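2-C-methyl-D-erythritol 4-phosphate cytidylyltransferase (Neisseria gonorrhoeae, PDB 1VGW) probably catalyses formation of 4-diphosphocytidyl-2-C-methyl-D-erythritol from CTP and 2-C-methyl-D-erythritol 4-phosphate, with release of diphosphate, in isoprenoid biosynthesis. Local coordinates at residues N106-D111 and E120-L125; A174-R179 and S194-L199; L213-P218 and Y222-L227. All coordinates share one frame; numbering follows the deposited sequence.

Overall arrangement
The three contacts follow one another along the chain, each closing before the next opens. Contact 1 joins strand 106-109 of the central mixed sheet to helix 119-129. Contact 2 joins helices 174-180 and 192-197. Its centre is about 17 Å from that of contact 1; the contacts touch where I107 packs on A174 and L177, and V109 on L177. Contact 3 ties the loop before helix 218-228 to that helix. Its centre is about 20 Å from that of contact 1. Contacts 2 and 3 lie on opposite sides of the chain's centre, their centres about 31 Å apart. Both reach the second subunit. Contact 2 meets contact 1 on strand 106-109; contact 3 meets it just beyond, K214 against D111.

Contact 1 of 3, residues N106-D111 and E120-L125; sequences NILVHD and EALARL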
ATOM      1  N   ASN B 106      -5.838  -8.988 -27.071  1.00 24.96           N
ATOM      2  CA  ASN B 106      -5.736  -8.746 -25.646  1.00 27.37           C
ATOM      3  C   ASN B 106      -6.808  -7.799 -25.078  1.00 28.14           C
ATOM      4  O   ASN B 106      -7.112  -6.740 -25.664  1.00 28.97           O
ATOM      5  CB  ASN B 106      -4.333  -8.160 -25.358  1.00 21.76           C
ATOM      6  CG  ASN B 106      -3.204  -9.076 -25.699  1.00 24.99           C
ATOM      7  OD1 ASN B 106      -3.212 -10.271 -25.390  1.00 24.41           O
ATOM      8  ND2 ASN B 106      -2.133  -8.575 -26.343  1.00 20.54           N
ATOM      9  N   ILE B 107      -7.385  -8.152 -23.932  1.00 29.02           N
ATOM     10  CA  ILE B 107      -8.394  -7.276 -23.240  1.00 26.68           C
ATOM     11  C   ILE B 107      -7.763  -6.769 -21.931  1.00 27.24           C
ATOM     12  O   ILE B 107      -7.312  -7.657 -21.148  1.00 27.81           O
ATOM     13  CB  ILE B 107      -9.609  -8.088 -22.849  1.00 27.26           C
ATOM     14  CG1 ILE B 107     -10.254  -8.845 -24.007  1.00 24.89           C
ATOM     15  CG2 ILE B 107     -10.655  -7.275 -22.076  1.00 28.79           C
ATOM     16  CD1 ILE B 107     -10.804  -7.993 -25.128  1.00 27.54           C
ATOM     17  N   LEU B 108      -7.491  -5.486 -21.770  1.00 25.18           N
ATOM     18  CA  LEU B 108      -6.886  -4.973 -20.517  1.00 24.00           C
ATOM     19  C   LEU B 108      -7.985  -4.456 -19.563  1.00 24.89           C
ATOM     20  O   LEU B 108      -8.590  -3.414 -19.883  1.00 26.58           O
ATOM     21  CB  LEU B 108      -5.909  -3.851 -20.808  1.00 16.73           C
ATOM     22  CG  LEU B 108      -4.556  -4.185 -21.403  1.00 24.13           C
ATOM     23  CD1 LEU B 108      -4.678  -4.534 -22.924  1.00 18.88           C
ATOM     24  CD2 LEU B 108      -3.602  -3.014 -21.287  1.00 22.39           C
ATOM     25  N   VAL B 109      -8.355  -5.182 -18.530  1.00 26.17           N
ATOM     26  CA  VAL B 109      -9.430  -4.835 -17.594  1.00 26.70           C
ATOM     27  C   VAL B 109      -8.936  -3.887 -16.494  1.00 27.37           C
ATOM     28  O   VAL B 109      -8.091  -4.220 -15.687  1.00 27.65           O
ATOM     29  CB  VAL B 109     -10.133  -6.052 -17.000  1.00 26.02           C
ATOM     30  CG1 VAL B 109     -11.489  -5.734 -16.329  1.00 20.49           C
ATOM     31  CG2 VAL B 109     -10.462  -7.129 -18.067  1.00 23.36           C
ATOM     32  N   HIS B 110      -9.403  -2.628 -16.515  1.00 27.21           N
ATOM     33  CA  HIS B 110      -8.908  -1.626 -15.564  1.00 28.80           C
ATOM     34  C   HIS B 110      -9.991  -0.999 -14.680  1.00 26.49           C
ATOM     35  O   HIS B 110     -11.052  -0.694 -15.197  1.00 26.00           O
ATOM     36  CB  HIS B 110      -8.245  -0.471 -16.321  1.00 26.08           C
ATOM     37  CG  HIS B 110      -7.443   0.454 -15.470  1.00 25.67           C
ATOM     38  ND1 HIS B 110      -6.309   0.064 -14.803  1.00 29.90           N
ATOM     39  CD2 HIS B 110      -7.610   1.769 -15.179  1.00 25.15           C
ATOM     40  CE1 HIS B 110      -5.801   1.107 -14.121  1.00 29.44           C
ATOM     41  NE2 HIS B 110      -6.583   2.144 -14.355  1.00 26.42           N
ATOM     42  N   ASP B 111      -9.683  -0.811 -13.402  1.00 27.94           N
ATOM     43  CA  ASP B 111     -10.657  -0.157 -12.462  1.00 27.39           C
ATOM     44  C   ASP B 111     -10.927   1.313 -12.845  1.00 26.01           C
ATOM     45  O   ASP B 111      -9.981   2.057 -13.102  1.00 23.39           O
ATOM     46  CB  ASP B 111     -10.014  -0.130 -11.085  1.00 26.67           C
ATOM     47  CG  ASP B 111      -9.970  -1.441 -10.348  1.00 25.61           C
ATOM     48  OD1 ASP B 111      -8.947  -1.674  -9.662  1.00 31.13           O
ATOM     49  OD2 ASP B 111     -10.905  -2.241 -10.433  1.00 24.04           O
ATOM     50  N   GLU B 120       4.235   4.758 -18.249  1.00 44.48           N
ATOM     51  CA  GLU B 120       5.337   3.820 -18.331  1.00 46.62           C
ATOM     52  C   GLU B 120       4.936   2.419 -17.859  1.00 45.76           C
ATOM     53  O   GLU B 120       5.411   1.404 -18.395  1.00 45.42           O
ATOM     54  CB  GLU B 120       6.505   4.348 -17.476  1.00 51.92           C
ATOM     55  CG  GLU B 120       7.866   3.998 -18.033  1.00 59.42           C
ATOM     56  CD  GLU B 120       9.031   4.674 -17.339  1.00 66.40           C
ATOM     57  OE1 GLU B 120      10.170   4.120 -17.395  1.00 65.88           O
ATOM     58  OE2 GLU B 120       8.857   5.773 -16.755  1.00 66.30           O
ATOM     59  N   ALA B 121       4.044   2.372 -16.863  1.00 43.44           N
ATOM     60  CA  ALA B 121       3.578   1.117 -16.288  1.00 40.95           C
ATOM     61  C   ALA B 121       2.703   0.354 -17.290  1.00 39.30           C
ATOM     62  O   ALA B 121       2.722  -0.862 -17.378  1.00 36.29           O
ATOM     63  CB  ALA B 121       2.824   1.351 -14.985  1.00 33.55           C
ATOM     64  N   LEU B 122       1.926   1.117 -18.059  1.00 38.59           N
ATOM     65  CA  LEU B 122       1.050   0.559 -19.080  1.00 37.62           C
ATOM     66  C   LEU B 122       1.892  -0.085 -20.187  1.00 39.38           C
ATOM     67  O   LEU B 122       1.597  -1.231 -20.577  1.00 38.24           O
ATOM     68  CB  LEU B 122       0.118   1.609 -19.627  1.00 35.04           C
ATOM     69  CG  LEU B 122      -0.921   1.274 -20.658  1.00 37.50           C
ATOM     70  CD1 LEU B 122      -1.857   0.161 -20.231  1.00 37.84           C
ATOM     71  CD2 LEU B 122      -1.745   2.492 -21.067  1.00 35.75           C
ATOM     72  N   ALA B 123       2.941   0.609 -20.623  1.00 37.72           N
ATOM     73  CA  ALA B 123       3.854   0.136 -21.628  1.00 37.92           C
ATOM     74  C   ALA B 123       4.492  -1.193 -21.230  1.00 39.28           C
ATOM     75  O   ALA B 123       4.469  -2.147 -22.033  1.00 40.13           O
ATOM     76  CB  ALA B 123       4.936   1.168 -21.936  1.00 36.49           C
ATOM     77  N   ARG B 124       5.036  -1.294 -20.021  1.00 38.33           N
ATOM     78  CA  ARG B 124       5.601  -2.557 -19.529  1.00 36.89           C
ATOM     79  C   ARG B 124       4.585  -3.700 -19.562  1.00 36.37           C
ATOM     80  O   ARG B 124       4.889  -4.815 -20.007  1.00 38.19           O
ATOM     81  CB  ARG B 124       6.036  -2.370 -18.071  1.00 38.46           C
ATOM     82  CG  ARG B 124       7.518  -2.178 -17.858  1.00 37.67           C
ATOM     83  CD  ARG B 124       7.928  -2.624 -16.464  1.00 37.17           C
ATOM     84  NE  ARG B 124       7.173  -1.971 -15.427  1.00 40.16           N
ATOM     85  CZ  ARG B 124       7.250  -0.725 -15.001  1.00 40.42           C
ATOM     86  NH1 ARG B 124       6.453  -0.337 -14.008  1.00 40.60           N
ATOM     87  NH2 ARG B 124       8.087   0.142 -15.544  1.00 45.05           N
ATOM     88  N   LEU B 125       3.349  -3.471 -19.121  1.00 34.22           N
ATOM     89  CA  LEU B 125       2.353  -4.550 -19.160  1.00 32.44           C
ATOM     90  C   LEU B 125       2.101  -5.028 -20.574  1.00 32.68           C
ATOM     91  O   LEU B 125       1.892  -6.219 -20.830  1.00 33.25           O
ATOM     92  CB  LEU B 125       1.052  -4.089 -18.516  1.00 26.09           C
ATOM     93  CG  LEU B 125      -0.159  -4.997 -18.515  1.00 29.03           C
ATOM     94  CD1 LEU B 125       0.084  -6.222 -17.612  1.00 28.68           C
ATOM     95  CD2 LEU B 125      -1.425  -4.254 -18.053  1.00 22.83           C
TER
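L108 has its CG anti to the carbonyl carbon (chi1 -75°), whereas L122 and L125 both have CG anti to the backbone N (chi1 -178° and 176°). These torsions bring one methyl from each leucine to a common point. CD2 of L108 lies 3.8 Å from CD1 of L122. The same CD2 lies 4.1 Å from CD2 of L125. The two helix methyls, L122 CD1 and L125 CD2, are 4.9 Å apart, so the three form a small triangle with the L108 methyl at one corner. L108 and L125 reach toward each other tip to tip. L122 comes in at a slant to L108.

The unit is a strand with the helix that follows it in the chain, packed on one face of the central sheet of a GT-A-like nucleotidyltransferase domain. Strand 106-109 is parallel to strand 7-12 and antiparallel to strand 169-173. L108 turns to the face covered by helix 119-129. I107 and V109 turn to the other face and pack on helices 84-98 and 174-180. L171 and P169 of the neighbouring strand line the L108 side as well, against L108 and L125 respectively.

Polar groups are dealt with away from the leucines. R124 NH1 bonds to the carbonyl of Q207. Beyond the strand end, D111 forms salt bridges with R114 and R84.

No hydrogen bond runs between the two segments, and all three touching residues are buried. The attachment therefore rests on methyl-to-methyl dispersion and on excluding water. L125 on P169 and L122 on H47 add to the helix's seat. Between these two segments no directional bond sets the geometry, and the fit rests on the shape of three leucine ends.

Contact 2 of 3, residues A174-R179 and S194-L199; sequences AGLLHR and SAVEKL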
ATOM      1  N   ALA B 174      -8.922 -12.423 -25.234  1.00 22.58           N
ATOM      2  CA  ALA B 174     -10.385 -12.420 -25.152  1.00 21.75           C
ATOM      3  C   ALA B 174     -10.986 -13.765 -25.001  1.00 23.25           C
ATOM      4  O   ALA B 174     -11.895 -13.976 -24.172  1.00 26.38           O
ATOM      5  CB  ALA B 174     -10.899 -11.661 -26.385  1.00 19.26           C
ATOM      6  N   GLY B 175     -10.534 -14.777 -25.787  1.00 24.07           N
ATOM      7  CA  GLY B 175     -11.089 -16.129 -25.686  1.00 20.19           C
ATOM      8  C   GLY B 175     -10.709 -16.813 -24.382  1.00 22.13           C
ATOM      9  O   GLY B 175     -11.596 -17.446 -23.754  1.00 23.41           O
ATOM     10  N   LEU B 176      -9.493 -16.695 -23.889  1.00 18.85           N
ATOM     11  CA  LEU B 176      -9.121 -17.243 -22.582  1.00 22.08           C
ATOM     12  C   LEU B 176      -9.909 -16.603 -21.428  1.00 26.95           C
ATOM     13  O   LEU B 176     -10.386 -17.281 -20.498  1.00 25.48           O
ATOM     14  CB  LEU B 176      -7.613 -16.978 -22.357  1.00 20.16           C
ATOM     15  CG  LEU B 176      -7.053 -17.382 -21.010  1.00 24.08           C
ATOM     16  CD1 LEU B 176      -7.206 -18.878 -20.748  1.00 21.00           C
ATOM     17  CD2 LEU B 176      -5.574 -16.981 -20.901  1.00 22.54           C
ATOM     18  N   LEU B 177     -10.105 -15.267 -21.475  1.00 28.89           N
ATOM     19  CA  LEU B 177     -10.890 -14.535 -20.444  1.00 28.94           C
ATOM     20  C   LEU B 177     -12.355 -14.902 -20.519  1.00 28.13           C
ATOM     21  O   LEU B 177     -13.024 -15.256 -19.529  1.00 28.41           O
ATOM     22  CB  LEU B 177     -10.695 -13.017 -20.671  1.00 26.19           C
ATOM     23  CG  LEU B 177     -11.123 -12.044 -19.577  1.00 28.54           C
ATOM     24  CD1 LEU B 177     -10.553 -12.416 -18.211  1.00 20.83           C
ATOM     25  CD2 LEU B 177     -10.680 -10.606 -19.938  1.00 18.25           C
ATOM     26  N   HIS B 178     -12.965 -14.885 -21.710  1.00 28.59           N
ATOM     27  CA  HIS B 178     -14.373 -15.333 -21.805  1.00 30.85           C
ATOM     28  C   HIS B 178     -14.533 -16.744 -21.213  1.00 33.27           C
ATOM     29  O   HIS B 178     -15.453 -17.087 -20.464  1.00 33.54           O
ATOM     30  CB  HIS B 178     -14.760 -15.354 -23.274  1.00 27.52           C
ATOM     31  CG  HIS B 178     -16.164 -15.705 -23.560  1.00 31.99           C
ATOM     32  ND1 HIS B 178     -17.241 -14.983 -23.106  1.00 29.99           N
ATOM     33  CD2 HIS B 178     -16.692 -16.729 -24.317  1.00 36.47           C
ATOM     34  CE1 HIS B 178     -18.362 -15.537 -23.533  1.00 31.35           C
ATOM     35  NE2 HIS B 178     -18.076 -16.599 -24.253  1.00 34.15           N
ATOM     36  N   ARG B 179     -13.574 -17.633 -21.525  1.00 33.74           N
ATOM     37  CA  ARG B 179     -13.622 -18.988 -21.024  1.00 34.82           C
ATOM     38  C   ARG B 179     -13.567 -19.044 -19.498  1.00 32.79           C
ATOM     39  O   ARG B 179     -14.420 -19.695 -18.895  1.00 31.36           O
ATOM     40  CB  ARG B 179     -12.450 -19.809 -21.618  1.00 39.24           C
ATOM     41  CG  ARG B 179     -12.807 -21.220 -21.977  1.00 44.94           C
ATOM     42  CD  ARG B 179     -12.880 -21.421 -23.497  1.00 45.33           C
ATOM     43  NE  ARG B 179     -11.876 -20.731 -24.228  1.00 45.57           N
ATOM     44  CZ  ARG B 179     -11.273 -21.003 -25.350  1.00 48.06           C
ATOM     45  NH1 ARG B 179     -10.372 -20.194 -25.879  1.00 45.64           N
ATOM     46  NH2 ARG B 179     -11.549 -22.164 -25.958  1.00 58.06           N
ATOM     47  N   SER B 194      -7.369 -14.637 -10.860  1.00 30.64           N
ATOM     48  CA  SER B 194      -7.754 -15.821 -10.109  1.00 30.40           C
ATOM     49  C   SER B 194      -8.708 -16.708 -10.883  1.00 28.23           C
ATOM     50  O   SER B 194      -8.801 -17.902 -10.577  1.00 28.54           O
ATOM     51  CB  SER B 194      -8.279 -15.464  -8.707  1.00 30.89           C
ATOM     52  OG  SER B 194      -9.653 -15.129  -8.743  1.00 25.91           O
ATOM     53  N   ALA B 195      -9.521 -16.194 -11.788  1.00 27.44           N
ATOM     54  CA  ALA B 195     -10.352 -17.061 -12.638  1.00 28.57           C
ATOM     55  C   ALA B 195      -9.473 -17.693 -13.747  1.00 28.78           C
ATOM     56  O   ALA B 195      -9.702 -18.837 -14.137  1.00 30.54           O
ATOM     57  CB  ALA B 195     -11.498 -16.368 -13.310  1.00 28.44           C
ATOM     58  N   VAL B 196      -8.455 -17.000 -14.213  1.00 28.02           N
ATOM     59  CA  VAL B 196      -7.560 -17.605 -15.201  1.00 29.18           C
ATOM     60  C   VAL B 196      -6.768 -18.734 -14.544  1.00 29.16           C
ATOM     61  O   VAL B 196      -6.705 -19.823 -15.111  1.00 26.88           O
ATOM     62  CB  VAL B 196      -6.698 -16.577 -15.923  1.00 27.14           C
ATOM     63  CG1 VAL B 196      -5.545 -17.212 -16.700  1.00 28.88           C
ATOM     64  CG2 VAL B 196      -7.559 -15.819 -16.973  1.00 28.52           C
ATOM     65  N   GLU B 197      -6.226 -18.553 -13.343  1.00 28.89           N
ATOM     66  CA  GLU B 197      -5.458 -19.559 -12.603  1.00 28.58           C
ATOM     67  C   GLU B 197      -6.203 -20.878 -12.365  1.00 28.48           C
ATOM     68  O   GLU B 197      -5.609 -21.953 -12.305  1.00 24.07           O
ATOM     69  CB  GLU B 197      -5.029 -19.031 -11.237  1.00 26.91           C
ATOM     70  CG  GLU B 197      -4.150 -17.808 -11.164  1.00 30.20           C
ATOM     71  CD  GLU B 197      -4.376 -16.998  -9.879  1.00 34.07           C
ATOM     72  OE1 GLU B 197      -4.653 -17.591  -8.794  1.00 30.86           O
ATOM     73  OE2 GLU B 197      -4.309 -15.757  -9.907  1.00 34.73           O
ATOM     74  N   LYS B 198      -7.524 -20.828 -12.218  1.00 31.27           N
ATOM     75  CA  LYS B 198      -8.355 -21.985 -12.010  1.00 34.87           C
ATOM     76  C   LYS B 198      -8.438 -22.855 -13.254  1.00 37.91           C
ATOM     77  O   LYS B 198      -8.989 -23.977 -13.220  1.00 40.19           O
ATOM     78  CB  LYS B 198      -9.781 -21.604 -11.563  1.00 34.76           C
ATOM     79  CG  LYS B 198      -9.827 -21.366 -10.069  1.00 40.44           C
ATOM     80  CD  LYS B 198     -11.147 -20.767  -9.619  1.00 48.34           C
ATOM     81  CE  LYS B 198     -11.016 -20.237  -8.187  1.00 52.37           C
ATOM     82  NZ  LYS B 198     -10.714 -21.315  -7.194  1.00 54.03           N
ATOM     83  N   LEU B 199      -7.917 -22.362 -14.364  1.00 37.76           N
ATOM     84  CA  LEU B 199      -7.910 -23.163 -15.603  1.00 36.55           C
ATOM     85  C   LEU B 199      -6.582 -23.912 -15.702  1.00 35.65           C
ATOM     86  O   LEU B 199      -6.368 -24.688 -16.630  1.00 39.01           O
ATOM     87  CB  LEU B 199      -8.071 -22.203 -16.783  1.00 30.54           C
ATOM     88  CG  LEU B 199      -9.418 -22.089 -17.444  1.00 33.97           C
ATOM     89  CD1 LEU B 199     -10.577 -22.488 -16.572  1.00 25.88           C
ATOM     90  CD2 LEU B 199      -9.631 -20.716 -18.091  1.00 31.72           C
TER
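No flat group enters the meeting of L176 with V196 and L199, which is made by methyls. The flat groups nearby point to other partners. The R179 guanidinium turns back along its own helix, where NE makes a weak hydrogen bond to the G175 carbonyl (NE to O 3.3 Å). The E197 carboxylate is engaged through both its oxygens by the second subunit: OE2 pairs with K147 NZ and OE1 bonds to T157 OG1, both of that other chain.

Between the segments, L176 does the work with both branches. Its CG lies opposite the backbone N (chi1 176°), which carries the two methyls out toward V196 and L199. CD2 of L176 meets CG1 of V196 at 4.2 Å. CD1 of L176 meets CD2 of L199 at 4.0 Å. The L176 and L199 side chains run alongside each other, pointing opposite ways.

At this edge of the alpha/beta domain, helix 174-180 packs on helix 192-197 through V196 and on L199 close by in the chain. On helix 174-180, L177 packs on I107 and V109 of the central sheet, while L176 makes the contact described here. A180 extends the apolar patch, touching A195, V196 and L199.

V196 is buried and L199 is exposed, so the contact opens to solvent at the L199 end. The L199 backbone N bonds to the V196 carbonyl O at 2.9 Å, which links the two residues that meet L176.

Contact 3 of 3, residues L213-P218 and Y222-L227; sequences LKLTQP and YIVRLL
L213 packs on I223 and V224, and L215 on V224, so that the loop leading into the N-terminus of helix 218-228 folds back along it. Q217 is the N-cap residue and P218 the first residue of the helix. Proline suits the first turn, where backbone N-H groups have no preceding helical carbonyl to bond, so its missing N-H costs nothing.

The apolar contacts come from L213 and L215. CG of L213 sits between the backbone N and the carbonyl carbon (chi1 50°), and its two methyls spread over two helix residues. CD1 of L213 presses on CG2 of V224 at 3.5 Å, a tight fit. CD2 of L213 meets CG2 of I223 at 4.1 Å, with the two side chains nearly at right angles. L215 adds a looser touch, CD2 to V224 CG2 at 4.4 Å. On the helix side, Y222, I223 and L227 also pack on the second subunit, I223 against I223 of that chain.

At the helix start, D220 OD1 bonds to T216 OG1 and weakly accepts from Q217 N, the N3-to-N-cap half of a capping box. K214, predicted to position MEP for nucleophilic attack, has its CB directed away from the helix, and its side chain touches D111 and R114.

One hydrogen bond crosses between the segments, a normal first-turn helix bond. Y222 N gives it to P218 O at 3.1 Å, with an N-H...O angle of 163°, and Y222 CB lies 3.9 Å from that same P218 O.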
ATOM      1  N   LEU B 213      -2.563   3.865  -7.232  1.00 39.75           N
ATOM      2  CA  LEU B 213      -3.495   3.522  -6.170  1.00 39.58           C
ATOM      3  C   LEU B 213      -4.930   3.752  -6.580  1.00 38.91           C
ATOM      4  O   LEU B 213      -5.202   4.471  -7.519  1.00 37.97           O
ATOM      5  CB  LEU B 213      -3.172   4.249  -4.886  1.00 43.95           C
ATOM      6  CG  LEU B 213      -2.958   5.751  -4.885  1.00 44.39           C
ATOM      7  CD1 LEU B 213      -3.980   6.506  -5.704  1.00 45.35           C
ATOM      8  CD2 LEU B 213      -2.942   6.251  -3.428  1.00 42.91           C
ATOM      9  N   LYS B 214      -5.850   3.176  -5.847  1.00 41.77           N
ATOM     10  CA  LYS B 214      -7.278   3.318  -6.140  1.00 45.44           C
ATOM     11  C   LYS B 214      -7.914   4.351  -5.227  1.00 48.36           C
ATOM     12  O   LYS B 214      -7.500   4.468  -4.068  1.00 49.26           O
ATOM     13  CB  LYS B 214      -7.913   1.932  -5.886  1.00 44.50           C
ATOM     14  CG  LYS B 214      -9.237   1.709  -6.570  1.00 44.51           C
ATOM     15  CD  LYS B 214      -9.908   0.423  -6.069  1.00 43.70           C
ATOM     16  CE  LYS B 214     -11.156   0.150  -6.882  1.00 46.27           C
ATOM     17  NZ  LYS B 214     -12.111  -0.771  -6.213  1.00 50.28           N
ATOM     18  N   LEU B 215      -8.889   5.094  -5.702  1.00 51.45           N
ATOM     19  CA  LEU B 215      -9.607   6.088  -4.942  1.00 56.00           C
ATOM     20  C   LEU B 215     -10.821   5.458  -4.249  1.00 59.61           C
ATOM     21  O   LEU B 215     -11.855   5.269  -4.886  1.00 58.71           O
ATOM     22  CB  LEU B 215     -10.023   7.275  -5.815  1.00 54.98           C
ATOM     23  CG  LEU B 215     -10.812   8.412  -5.146  1.00 56.74           C
ATOM     24  CD1 LEU B 215     -10.596   8.444  -3.637  1.00 54.38           C
ATOM     25  CD2 LEU B 215     -10.425   9.777  -5.711  1.00 52.22           C
ATOM     26  N   THR B 216     -10.661   5.106  -2.968  1.00 63.21           N
ATOM     27  CA  THR B 216     -11.699   4.476  -2.178  1.00 68.43           C
ATOM     28  C   THR B 216     -12.047   5.189  -0.867  1.00 72.06           C
ATOM     29  O   THR B 216     -13.101   4.851  -0.289  1.00 73.11           O
ATOM     30  CB  THR B 216     -11.304   3.026  -1.787  1.00 67.58           C
ATOM     31  OG1 THR B 216     -10.093   3.129  -1.025  1.00 68.82           O
ATOM     32  CG2 THR B 216     -11.087   2.152  -3.000  1.00 70.07           C
ATOM     33  N   GLN B 217     -11.249   6.117  -0.392  1.00 74.81           N
ATOM     34  CA  GLN B 217     -11.507   6.863   0.855  1.00 78.25           C
ATOM     35  C   GLN B 217     -10.890   8.249   0.768  1.00 79.96           C
ATOM     36  O   GLN B 217     -10.101   8.504  -0.168  1.00 80.37           O
ATOM     37  CB  GLN B 217     -10.851   6.059   2.001  1.00 79.46           C
ATOM     38  CG  GLN B 217      -9.343   5.988   1.854  1.00 80.90           C
ATOM     39  CD  GLN B 217      -8.713   4.733   2.387  1.00 82.81           C
ATOM     40  OE1 GLN B 217      -7.617   4.789   2.956  1.00 84.19           O
ATOM     41  NE2 GLN B 217      -9.365   3.583   2.209  1.00 83.93           N
ATOM     42  N   PRO B 218     -11.118   9.147   1.719  1.00 80.90           N
ATOM     43  CA  PRO B 218     -10.558  10.493   1.675  1.00 80.66           C
ATOM     44  C   PRO B 218      -9.052  10.545   1.673  1.00 80.36           C
ATOM     45  O   PRO B 218      -8.442  11.363   0.955  1.00 80.00           O
ATOM     46  CB  PRO B 218     -11.171  11.197   2.874  1.00 80.99           C
ATOM     47  CG  PRO B 218     -12.404  10.424   3.189  1.00 80.92           C
ATOM     48  CD  PRO B 218     -12.054   8.981   2.856  1.00 80.99           C
ATOM     49  N   TYR B 222      -6.875  12.768  -1.293  1.00 71.23           N
ATOM     50  CA  TYR B 222      -5.879  13.802  -1.050  1.00 71.37           C
ATOM     51  C   TYR B 222      -4.619  13.471  -1.835  1.00 70.29           C
ATOM     52  O   TYR B 222      -4.054  14.322  -2.532  1.00 70.06           O
ATOM     53  CB  TYR B 222      -5.593  13.951   0.439  1.00 74.45           C
ATOM     54  CG  TYR B 222      -4.441  14.882   0.755  1.00 77.69           C
ATOM     55  CD1 TYR B 222      -3.478  14.534   1.687  1.00 79.52           C
ATOM     56  CD2 TYR B 222      -4.322  16.110   0.114  1.00 79.01           C
ATOM     57  CE1 TYR B 222      -2.433  15.393   1.987  1.00 81.36           C
ATOM     58  CE2 TYR B 222      -3.282  16.971   0.390  1.00 80.40           C
ATOM     59  CZ  TYR B 222      -2.340  16.603   1.334  1.00 82.05           C
ATOM     60  OH  TYR B 222      -1.296  17.466   1.604  1.00 82.88           O
ATOM     61  N   ILE B 223      -4.218  12.201  -1.765  1.00 68.56           N
ATOM     62  CA  ILE B 223      -3.022  11.757  -2.493  1.00 66.44           C
ATOM     63  C   ILE B 223      -3.238  11.782  -3.994  1.00 65.97           C
ATOM     64  O   ILE B 223      -2.347  12.157  -4.780  1.00 64.02           O
ATOM     65  CB  ILE B 223      -2.580  10.352  -2.024  1.00 64.97           C
ATOM     66  CG1 ILE B 223      -2.360  10.353  -0.496  1.00 63.52           C
ATOM     67  CG2 ILE B 223      -1.282   9.960  -2.722  1.00 62.19           C
ATOM     68  CD1 ILE B 223      -1.785   9.071   0.053  1.00 62.78           C
ATOM     69  N   VAL B 224      -4.455  11.468  -4.438  1.00 66.37           N
ATOM     70  CA  VAL B 224      -4.751  11.486  -5.876  1.00 68.04           C
ATOM     71  C   VAL B 224      -4.710  12.908  -6.426  1.00 70.13           C
ATOM     72  O   VAL B 224      -4.032  13.181  -7.429  1.00 69.25           O
ATOM     73  CB  VAL B 224      -6.105  10.831  -6.177  1.00 64.63           C
ATOM     74  CG1 VAL B 224      -6.551  11.070  -7.611  1.00 61.85           C
ATOM     75  CG2 VAL B 224      -6.066   9.337  -5.907  1.00 62.98           C
ATOM     76  N   ARG B 225      -5.426  13.806  -5.749  1.00 71.75           N
ATOM     77  CA  ARG B 225      -5.501  15.217  -6.138  1.00 73.88           C
ATOM     78  C   ARG B 225      -4.106  15.840  -6.189  1.00 74.36           C
ATOM     79  O   ARG B 225      -3.769  16.565  -7.130  1.00 74.88           O
ATOM     80  CB  ARG B 225      -6.410  15.995  -5.195  1.00 75.67           C
ATOM     81  CG  ARG B 225      -6.060  17.434  -4.937  1.00 79.98           C
ATOM     82  CD  ARG B 225      -6.509  18.391  -6.018  1.00 82.85           C
ATOM     83  NE  ARG B 225      -7.959  18.565  -6.046  1.00 84.83           N
ATOM     84  CZ  ARG B 225      -8.595  19.365  -6.898  1.00 87.60           C
ATOM     85  NH1 ARG B 225      -7.911  20.067  -7.799  1.00 87.86           N
ATOM     86  NH2 ARG B 225      -9.922  19.459  -6.857  1.00 88.40           N
ATOM     87  N   LEU B 226      -3.298  15.502  -5.194  1.00 73.71           N
ATOM     88  CA  LEU B 226      -1.938  15.954  -5.064  1.00 72.94           C
ATOM     89  C   LEU B 226      -1.022  15.430  -6.149  1.00 73.03           C
ATOM     90  O   LEU B 226      -0.129  16.138  -6.610  1.00 73.20           O
ATOM     91  CB  LEU B 226      -1.384  15.535  -3.685  1.00 72.72           C
ATOM     92  N   LEU B 227      -1.213  14.187  -6.586  1.00 73.27           N
ATOM     93  CA  LEU B 227      -0.371  13.580  -7.605  1.00 72.61           C
ATOM     94  C   LEU B 227      -0.620  14.102  -9.009  1.00 73.20           C
ATOM     95  O   LEU B 227       0.247  13.954  -9.879  1.00 73.20           O
ATOM     96  CB  LEU B 227      -0.592  12.054  -7.666  1.00 69.27           C
ATOM     97  CG  LEU B 227       0.359  11.191  -6.817  1.00 64.42           C
ATOM     98  CD1 LEU B 227      -0.233   9.796  -6.666  1.00 60.72           C
ATOM     99  CD2 LEU B 227       1.728  11.127  -7.488  1.00 63.82           C
TER